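Local coordinates for regulatory protein PcrH (Pseudomonas aeruginosa, PDB 2XCB) that acts as a type III secretion chaperone that binds the chaperone-binding region of the translocator protein PopD, probably keeping it ready for export, at residues A43-D48 with R53-L58; C61-G66 with Q73-G78. All coordinates share one frame; numbering follows the deposited sequence. Where two conformers were deposited one is given.

Contact 1 (A43-D48 with R53-L58); sequences ALCMLD and RYFLGL
Cys45 lays its sulfur over one face of the Phe55 ring. Cys45 SG stands 3.5 Å from the centroid of the Phe55 ring, 21° off its normal and shifted toward the rim. This is a sulfur-aromatic contact. With SG anti to the carbonyl carbon, the sulfur points from helix 34-47 toward the first turns of helix 52-64, over Phe55 and beside Tyr54. Cys45 SG lies 3.4 Å from Tyr54 O and 3.7 Å from Tyr54 CB. On its other flank is a methyl group, with Cys45 SG 4.0 Å from Leu58 CD2.

The Tyr54 ring is met differently. Leu44 comes over one face, its side chain crossing the ring at about a right angle. Leu44 CB is 3.8 Å from the Tyr54 centroid, a CH-pi contact. Leu44 also rests on Leu18 and Leu21 of helix 15-30. Asp48 arrives at the ring edge instead, with Asp48 CB 3.5 Å from Tyr54 CE2. Its carboxylate plane is turned 82° from the ring, and OD2 accepts a hydrogen bond from the backbone N of Tyr50. The two helical segments run roughly antiparallel (152°), as adjacent helices of a TPR-like repeat fold would. Apolar, aromatic and sulfur packing joins them, consistent with a fit set by shape.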
ATOM      1  N   ALA A  43      -4.442   5.637   4.120  1.00 22.40           N
ATOM      2  CA  ALA A  43      -3.258   6.165   3.393  1.00 23.23           C
ATOM      3  C   ALA A  43      -3.732   6.848   2.124  1.00 21.17           C
ATOM      4  O   ALA A  43      -3.292   7.946   1.830  1.00 20.65           O
ATOM      5  CB  ALA A  43      -2.226   5.016   3.052  1.00 22.31           C
ATOM      6  N   LEU A  44      -4.559   6.135   1.326  1.00 21.90           N
ATOM      7  CA  LEU A  44      -5.040   6.664   0.089  1.00 20.87           C
ATOM      8  C   LEU A  44      -5.843   7.989   0.201  1.00 20.44           C
ATOM      9  O   LEU A  44      -5.589   8.890  -0.602  1.00 19.23           O
ATOM     10  CB  LEU A  44      -5.839   5.632  -0.660  1.00 21.68           C
ATOM     11  CG  LEU A  44      -5.041   4.447  -1.198  1.00 23.10           C
ATOM     12  CD1 LEU A  44      -6.011   3.354  -1.334  1.00 23.71           C
ATOM     13  CD2 LEU A  44      -4.339   4.774  -2.574  1.00 25.11           C
ATOM     14  N   CYS A  45      -6.766   8.099   1.172  1.00 20.21           N
ATOM     15  CA  CYS A  45      -7.423   9.375   1.547  1.00 21.83           C
ATOM     16  C   CYS A  45      -6.423  10.536   1.870  1.00 23.31           C
ATOM     17  O   CYS A  45      -6.721  11.745   1.656  1.00 21.81           O
ATOM     18  CB  CYS A  45      -8.340   9.163   2.772  1.00 21.60           C
ATOM     19  SG  CYS A  45      -9.784   8.110   2.400  1.00 21.38           S
ATOM     20  N   MET A  46      -5.260  10.196   2.401  1.00 23.19           N
ATOM     21  CA  MET A  46      -4.172  11.228   2.534  1.00 23.95           C
ATOM     22  C   MET A  46      -3.500  11.596   1.211  1.00 23.03           C
ATOM     23  O   MET A  46      -3.165  12.735   0.962  1.00 23.37           O
ATOM     24  CB  MET A  46      -3.105  10.756   3.557  1.00 24.61           C
ATOM     25  CG  MET A  46      -3.760  10.612   4.916  1.00 32.05           C
ATOM     26  SD  MET A  46      -2.708  10.148   6.264  1.00 44.08           S
ATOM     27  CE  MET A  46      -2.548   8.394   6.145  1.00 45.56           C
ATOM     28  N   LEU A  47      -3.248  10.603   0.385  1.00 21.55           N
ATOM     29  CA  LEU A  47      -2.616  10.759  -0.900  1.00 22.29           C
ATOM     30  C   LEU A  47      -3.495  11.404  -1.949  1.00 23.63           C
ATOM     31  O   LEU A  47      -2.990  12.018  -2.880  1.00 22.01           O
ATOM     32  CB  LEU A  47      -2.236   9.329  -1.437  1.00 21.49           C
ATOM     33  CG  LEU A  47      -1.049   8.699  -0.673  1.00 25.32           C
ATOM     34  CD1 LEU A  47      -0.724   7.329  -1.131  1.00 26.53           C
ATOM     35  CD2 LEU A  47       0.152   9.647  -0.770  1.00 30.67           C
ATOM     36  N   ASP A  48      -4.816  11.186  -1.866  1.00 22.79           N
ATOM     37  CA  ASP A  48      -5.722  11.745  -2.832  1.00 22.42           C
ATOM     38  C   ASP A  48      -6.974  12.190  -2.158  1.00 22.98           C
ATOM     39  O   ASP A  48      -7.830  11.379  -1.886  1.00 22.58           O
ATOM     40  CB  ASP A  48      -6.115  10.719  -3.932  1.00 22.16           C
ATOM     41  CG  ASP A  48      -6.957  11.356  -5.034  1.00 26.18           C
ATOM     42  OD1 ASP A  48      -6.970  10.854  -6.177  1.00 23.85           O
ATOM     43  OD2 ASP A  48      -7.641  12.388  -4.784  1.00 26.47           O
ATOM     44  N   ARG A  53     -14.039   6.851  -3.952  1.00 19.73           N
ATOM     45  CA  ARG A  53     -13.832   5.435  -3.636  1.00 21.41           C
ATOM     46  C   ARG A  53     -13.030   5.214  -2.360  1.00 19.50           C
ATOM     47  O   ARG A  53     -13.319   4.260  -1.559  1.00 21.16           O
ATOM     48  CB  ARG A  53     -13.170   4.643  -4.775  1.00 21.48           C
ATOM     49  CG  ARG A  53     -13.777   4.800  -6.179  1.00 26.01           C
ATOM     50  CD  ARG A  53     -12.863   4.156  -7.366  1.00 26.58           C
ATOM     51  NE  ARG A  53     -11.559   4.824  -7.404  1.00 28.47           N
ATOM     52  CZ  ARG A  53     -10.433   4.305  -7.885  1.00 32.03           C
ATOM     53  NH1 ARG A  53     -10.413   3.083  -8.436  1.00 31.67           N
ATOM     54  NH2 ARG A  53      -9.331   5.036  -7.831  1.00 30.71           N
ATOM     55  N   TYR A  54     -12.030   6.049  -2.146  1.00 18.16           N
ATOM     56  CA  TYR A  54     -11.147   5.844  -0.973  1.00 17.51           C
ATOM     57  C   TYR A  54     -11.918   6.114   0.329  1.00 17.80           C
ATOM     58  O   TYR A  54     -11.648   5.519   1.370  1.00 18.21           O
ATOM     59  CB  TYR A  54      -9.908   6.773  -1.006  1.00 17.45           C
ATOM     60  CG  TYR A  54      -9.068   6.631  -2.256  1.00 17.86           C
ATOM     61  CD1 TYR A  54      -9.205   5.504  -3.063  1.00 20.49           C
ATOM     62  CD2 TYR A  54      -8.132   7.609  -2.629  1.00 19.01           C
ATOM     63  CE1 TYR A  54      -8.427   5.361  -4.277  1.00 23.26           C
ATOM     64  CE2 TYR A  54      -7.340   7.468  -3.860  1.00 19.98           C
ATOM     65  CZ  TYR A  54      -7.507   6.333  -4.623  1.00 23.83           C
ATOM     66  OH  TYR A  54      -6.766   6.190  -5.777  1.00 25.04           O
ATOM     67  N   PHE A  55     -12.874   7.032   0.270  1.00 19.14           N
ATOM     68  CA  PHE A  55     -13.603   7.438   1.518  1.00 18.46           C
ATOM     69  C   PHE A  55     -14.708   6.444   1.852  1.00 19.22           C
ATOM     70  O   PHE A  55     -15.035   6.212   3.041  1.00 19.55           O
ATOM     71  CB  PHE A  55     -14.117   8.873   1.387  1.00 18.62           C
ATOM     72  CG  PHE A  55     -12.969   9.874   1.304  1.00 19.23           C
ATOM     73  CD1 PHE A  55     -12.325  10.320   2.466  1.00 18.07           C
ATOM     74  CD2 PHE A  55     -12.479  10.275   0.090  1.00 15.86           C
ATOM     75  CE1 PHE A  55     -11.177  11.189   2.391  1.00 17.38           C
ATOM     76  CE2 PHE A  55     -11.339  11.151   0.019  1.00 19.46           C
ATOM     77  CZ  PHE A  55     -10.712  11.592   1.135  1.00 17.88           C
ATOM     78  N   LEU A  56     -15.288   5.892   0.786  1.00 17.54           N
ATOM     79  CA  LEU A  56     -16.222   4.731   0.822  1.00 17.37           C
ATOM     80  C   LEU A  56     -15.495   3.587   1.439  1.00 17.68           C
ATOM     81  O   LEU A  56     -15.987   2.947   2.366  1.00 18.09           O
ATOM     82  CB  LEU A  56     -16.749   4.357  -0.609  1.00 17.23           C
ATOM     83  CG  LEU A  56     -17.902   3.313  -0.480  1.00 19.36           C
ATOM     84  CD1 LEU A  56     -19.063   3.893   0.367  1.00 18.48           C
ATOM     85  CD2 LEU A  56     -18.377   2.835  -1.835  1.00 20.19           C
ATOM     86  N   GLY A  57     -14.297   3.285   0.924  1.00 18.26           N
ATOM     87  CA  GLY A  57     -13.463   2.190   1.510  1.00 17.40           C
ATOM     88  C   GLY A  57     -13.131   2.384   3.016  1.00 17.76           C
ATOM     89  O   GLY A  57     -13.363   1.469   3.863  1.00 16.90           O
ATOM     90  N   LEU A  58     -12.665   3.580   3.347  1.00 16.90           N
ATOM     91  CA  LEU A  58     -12.296   3.884   4.741  1.00 16.65           C
ATOM     92  C   LEU A  58     -13.576   3.723   5.579  1.00 17.79           C
ATOM     93  O   LEU A  58     -13.574   3.096   6.682  1.00 18.39           O
ATOM     94  CB  LEU A  58     -11.733   5.313   4.789  1.00 17.22           C
ATOM     95  CG  LEU A  58     -11.307   5.886   6.163  1.00 14.41           C
ATOM     96  CD1 LEU A  58     -10.333   4.932   6.821  1.00 18.63           C
ATOM     97  CD2 LEU A  58     -10.766   7.371   6.201  1.00 14.68           C
TER

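Contact 2 (C61-G66 with Q73-G78); sequences CRQSLG and QSYSYG
Arg62 points its CB toward helix 68-81 and sends an extended side chain past Ser74. The closest approach is loose: Arg62 NH1 lies 4.4 Å from Ser74 CB. The arginine's main partners are in other parts of the chain. NE bonds to Gln38 OE1 on helix 34-47, and NH1 bonds to the backbone O of Gln70. A water link from Arg62 NH1 to Gln73 OE1 is doubtful. Ser74 turns its own hydroxyl to the backbone O of Phe55.

Gln63 makes the direct polar link. Its CG is anti to the backbone N (chi1 -162°), and the chain stays extended beyond it, which carries the amide out to the end of the Tyr75 ring. Tyr75 OH donates to Gln63 OE1 at 2.8 Å. The donor lies in the carbonyl plane, with a C=O...donor angle of 153°. The amide and ring planes are 88° apart, and OE1 sits at the ring edge. The other end of the amide is also engaged, since Gln63 NE2 bonds to Glu94 OE2. This two-sided hold should limit flipping of the amide. Both Gln63 and Tyr75 also pack on apolar side chains of the bound peptide.

Helix 52-64 then ends. Gly66 has positive phi, and two bonds run back into the last turn, one of them Gly66 N to Gln63 O (3.0 Å): a Schellman motif. The chain turns there into helix 68-81. Antiparallel helices packed in series, with residues lining a surface that holds a peptide, are consistent with the TPR-like fold of class II type III secretion chaperones.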
ATOM      1  N   CYS A  61     -14.664   0.103   6.208  1.00 19.22           N
ATOM      2  CA  CYS A  61     -13.791  -0.574   7.164  1.00 20.10           C
ATOM      3  C   CYS A  61     -14.111  -0.247   8.587  1.00 19.74           C
ATOM      4  O   CYS A  61     -14.183  -1.136   9.406  1.00 19.44           O
ATOM      5  CB  CYS A  61     -12.295  -0.238   6.919  1.00 19.84           C
ATOM      6  SG  CYS A  61     -11.721  -0.914   5.450  1.00 23.79           S
ATOM      7  N   ARG A  62     -14.317   1.030   8.854  1.00 19.12           N
ATOM      8  CA  ARG A  62     -14.648   1.484  10.179  1.00 20.30           C
ATOM      9  C   ARG A  62     -16.049   0.970  10.642  1.00 20.70           C
ATOM     10  O   ARG A  62     -16.242   0.535  11.791  1.00 21.73           O
ATOM     11  CB  ARG A  62     -14.601   2.997  10.183  1.00 19.60           C
ATOM     12  CG  ARG A  62     -13.154   3.511  10.154  1.00 21.04           C
ATOM     13  CD  ARG A  62     -13.103   4.973   9.815  1.00 22.87           C
ATOM     14  NE  ARG A  62     -11.756   5.495  10.039  1.00 22.83           N
ATOM     15  CZ  ARG A  62     -11.405   6.783  10.036  1.00 22.90           C
ATOM     16  NH1 ARG A  62     -12.267   7.770   9.734  1.00 18.95           N
ATOM     17  NH2 ARG A  62     -10.108   7.074  10.215  1.00 21.10           N
ATOM     18  N   GLN A  63     -16.998   1.005   9.718  1.00 20.83           N
ATOM     19  CA  GLN A  63     -18.308   0.404   9.979  1.00 21.28           C
ATOM     20  C   GLN A  63     -18.181  -1.051  10.437  1.00 22.35           C
ATOM     21  O   GLN A  63     -18.771  -1.418  11.449  1.00 20.43           O
ATOM     22  CB  GLN A  63     -19.239   0.487   8.757  1.00 20.20           C
ATOM     23  CG  GLN A  63     -20.737   0.266   9.157  1.00 19.95           C
ATOM     24  CD  GLN A  63     -21.702   0.405   7.969  1.00 22.73           C
ATOM     25  OE1 GLN A  63     -21.410   1.070   7.009  1.00 21.67           O
ATOM     26  NE2 GLN A  63     -22.873  -0.234   8.073  1.00 23.79           N
ATOM     27  N   SER A  64     -17.399  -1.862   9.707  1.00 24.47           N
ATOM     28  CA  SER A  64     -17.258  -3.285   9.999  1.00 25.43           C
ATOM     29  C   SER A  64     -16.568  -3.555  11.328  1.00 26.08           C
ATOM     30  O   SER A  64     -16.749  -4.628  11.904  1.00 27.00           O
ATOM     31  CB  SER A  64     -16.506  -3.969   8.887  1.00 25.93           C
ATOM     32  OG  SER A  64     -17.377  -4.242   7.830  1.00 31.38           O
ATOM     33  N   LEU A  65     -15.780  -2.585  11.795  1.00 24.98           N
ATOM     34  CA  LEU A  65     -15.104  -2.618  13.086  1.00 24.03           C
ATOM     35  C   LEU A  65     -15.906  -1.950  14.202  1.00 23.66           C
ATOM     36  O   LEU A  65     -15.429  -1.796  15.320  1.00 21.92           O
ATOM     37  CB  LEU A  65     -13.772  -1.835  12.957  1.00 23.98           C
ATOM     38  CG  LEU A  65     -12.692  -2.552  12.131  1.00 27.06           C
ATOM     39  CD1 LEU A  65     -11.538  -1.551  11.872  1.00 25.40           C
ATOM     40  CD2 LEU A  65     -12.206  -3.812  12.901  1.00 28.54           C
ATOM     41  N   GLY A  66     -17.093  -1.473  13.892  1.00 22.70           N
ATOM     42  CA  GLY A  66     -17.911  -0.855  14.956  1.00 23.05           C
ATOM     43  C   GLY A  66     -17.515   0.521  15.299  1.00 22.12           C
ATOM     44  O   GLY A  66     -17.936   1.062  16.356  1.00 24.05           O
ATOM     45  N   GLN A  73     -17.833  10.226   9.664  1.00 19.08           N
ATOM     46  CA  GLN A  73     -16.933  11.301   9.146  1.00 20.44           C
ATOM     47  C   GLN A  73     -16.447  10.999   7.720  1.00 19.68           C
ATOM     48  O   GLN A  73     -16.442  11.872   6.864  1.00 19.74           O
ATOM     49  CB  GLN A  73     -15.744  11.519  10.052  1.00 23.09           C
ATOM     50  CG  GLN A  73     -16.246  11.907  11.446  1.00 25.11           C
ATOM     51  CD  GLN A  73     -15.141  12.165  12.421  1.00 31.58           C
ATOM     52  OE1 GLN A  73     -14.409  11.266  12.839  1.00 33.69           O
ATOM     53  NE2 GLN A  73     -14.984  13.430  12.774  1.00 33.40           N
ATOM     54  N   SER A  74     -16.096   9.747   7.472  1.00 18.41           N
ATOM     55  CA  SER A  74     -15.594   9.378   6.125  1.00 19.60           C
ATOM     56  C   SER A  74     -16.678   9.381   5.022  1.00 20.01           C
ATOM     57  O   SER A  74     -16.480   9.834   3.842  1.00 17.43           O
ATOM     58  CB  SER A  74     -14.933   7.998   6.236  1.00 21.19           C
ATOM     59  OG  SER A  74     -14.157   7.786   5.054  1.00 24.09           O
ATOM     60  N   TYR A  75     -17.829   8.808   5.389  1.00 18.02           N
ATOM     61  CA  TYR A  75     -19.003   8.836   4.556  1.00 17.94           C
ATOM     62  C   TYR A  75     -19.451  10.259   4.316  1.00 17.44           C
ATOM     63  O   TYR A  75     -19.822  10.611   3.221  1.00 18.60           O
ATOM     64  CB  TYR A  75     -20.134   8.055   5.252  1.00 17.67           C
ATOM     65  CG  TYR A  75     -19.930   6.546   5.321  1.00 17.08           C
ATOM     66  CD1 TYR A  75     -19.247   5.866   4.318  1.00 17.19           C
ATOM     67  CD2 TYR A  75     -20.601   5.770   6.314  1.00 20.35           C
ATOM     68  CE1 TYR A  75     -19.083   4.490   4.344  1.00 17.42           C
ATOM     69  CE2 TYR A  75     -20.450   4.401   6.365  1.00 19.95           C
ATOM     70  CZ  TYR A  75     -19.719   3.756   5.346  1.00 19.98           C
ATOM     71  OH  TYR A  75     -19.594   2.397   5.407  1.00 18.63           O
ATOM     72  N   SER A  76     -19.403  11.127   5.342  1.00 16.77           N
ATOM     73  CA  SER A  76     -19.844  12.481   5.132  0.50 17.81           C
ATOM     74  C   SER A  76     -18.973  13.213   4.103  1.00 18.11           C
ATOM     75  O   SER A  76     -19.472  13.931   3.202  1.00 16.82           O
ATOM     76  CB  SER A  76     -19.803  13.244   6.442  0.50 17.46           C
ATOM     77  OG  SER A  76     -20.464  14.431   6.164  0.50 18.79           O
ATOM     78  N   TYR A  77     -17.657  13.029   4.229  1.00 19.57           N
ATOM     79  CA  TYR A  77     -16.756  13.655   3.226  1.00 19.25           C
ATOM     80  C   TYR A  77     -16.934  13.023   1.831  1.00 18.58           C
ATOM     81  O   TYR A  77     -17.090  13.704   0.806  1.00 18.74           O
ATOM     82  CB  TYR A  77     -15.308  13.641   3.702  1.00 19.59           C
ATOM     83  CG  TYR A  77     -14.413  14.362   2.732  1.00 19.64           C
ATOM     84  CD1 TYR A  77     -14.254  15.742   2.775  1.00 20.29           C
ATOM     85  CD2 TYR A  77     -13.706  13.654   1.749  1.00 22.46           C
ATOM     86  CE1 TYR A  77     -13.385  16.446   1.851  1.00 18.77           C
ATOM     87  CE2 TYR A  77     -12.849  14.361   0.811  1.00 18.00           C
ATOM     88  CZ  TYR A  77     -12.697  15.734   0.889  1.00 21.16           C
ATOM     89  OH  TYR A  77     -11.892  16.393  -0.052  1.00 22.20           O
ATOM     90  N   GLY A  78     -16.981  11.710   1.790  1.00 19.98           N
ATOM     91  CA  GLY A  78     -17.190  11.066   0.527  1.00 18.59           C
ATOM     92  C   GLY A  78     -18.391  11.613  -0.245  1.00 20.35           C
ATOM     93  O   GLY A  78     -18.348  11.830  -1.470  1.00 20.01           O
TER
HETATM   94  O   HOH W   1     -11.902   9.743  11.261  1.00 26.65           O

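How the contacts relate
Contact 1 and contact 2 follow one another along the chain, and both segments of contact 1 come before those of contact 2. Their centres are about 11 Å apart. Helix 52-64 is common to both. Its earlier part packs on helix 34-47 in contact 1, and its last turn faces helix 68-81 in contact 2. The contacts also touch each other, where the rings of Phe55 and Tyr77 meet. Three consecutive helices are thus stacked in series. Residues on helices 52-64 and 68-81 also pack against the bound peptide, so this stack forms part of the surface that receives it.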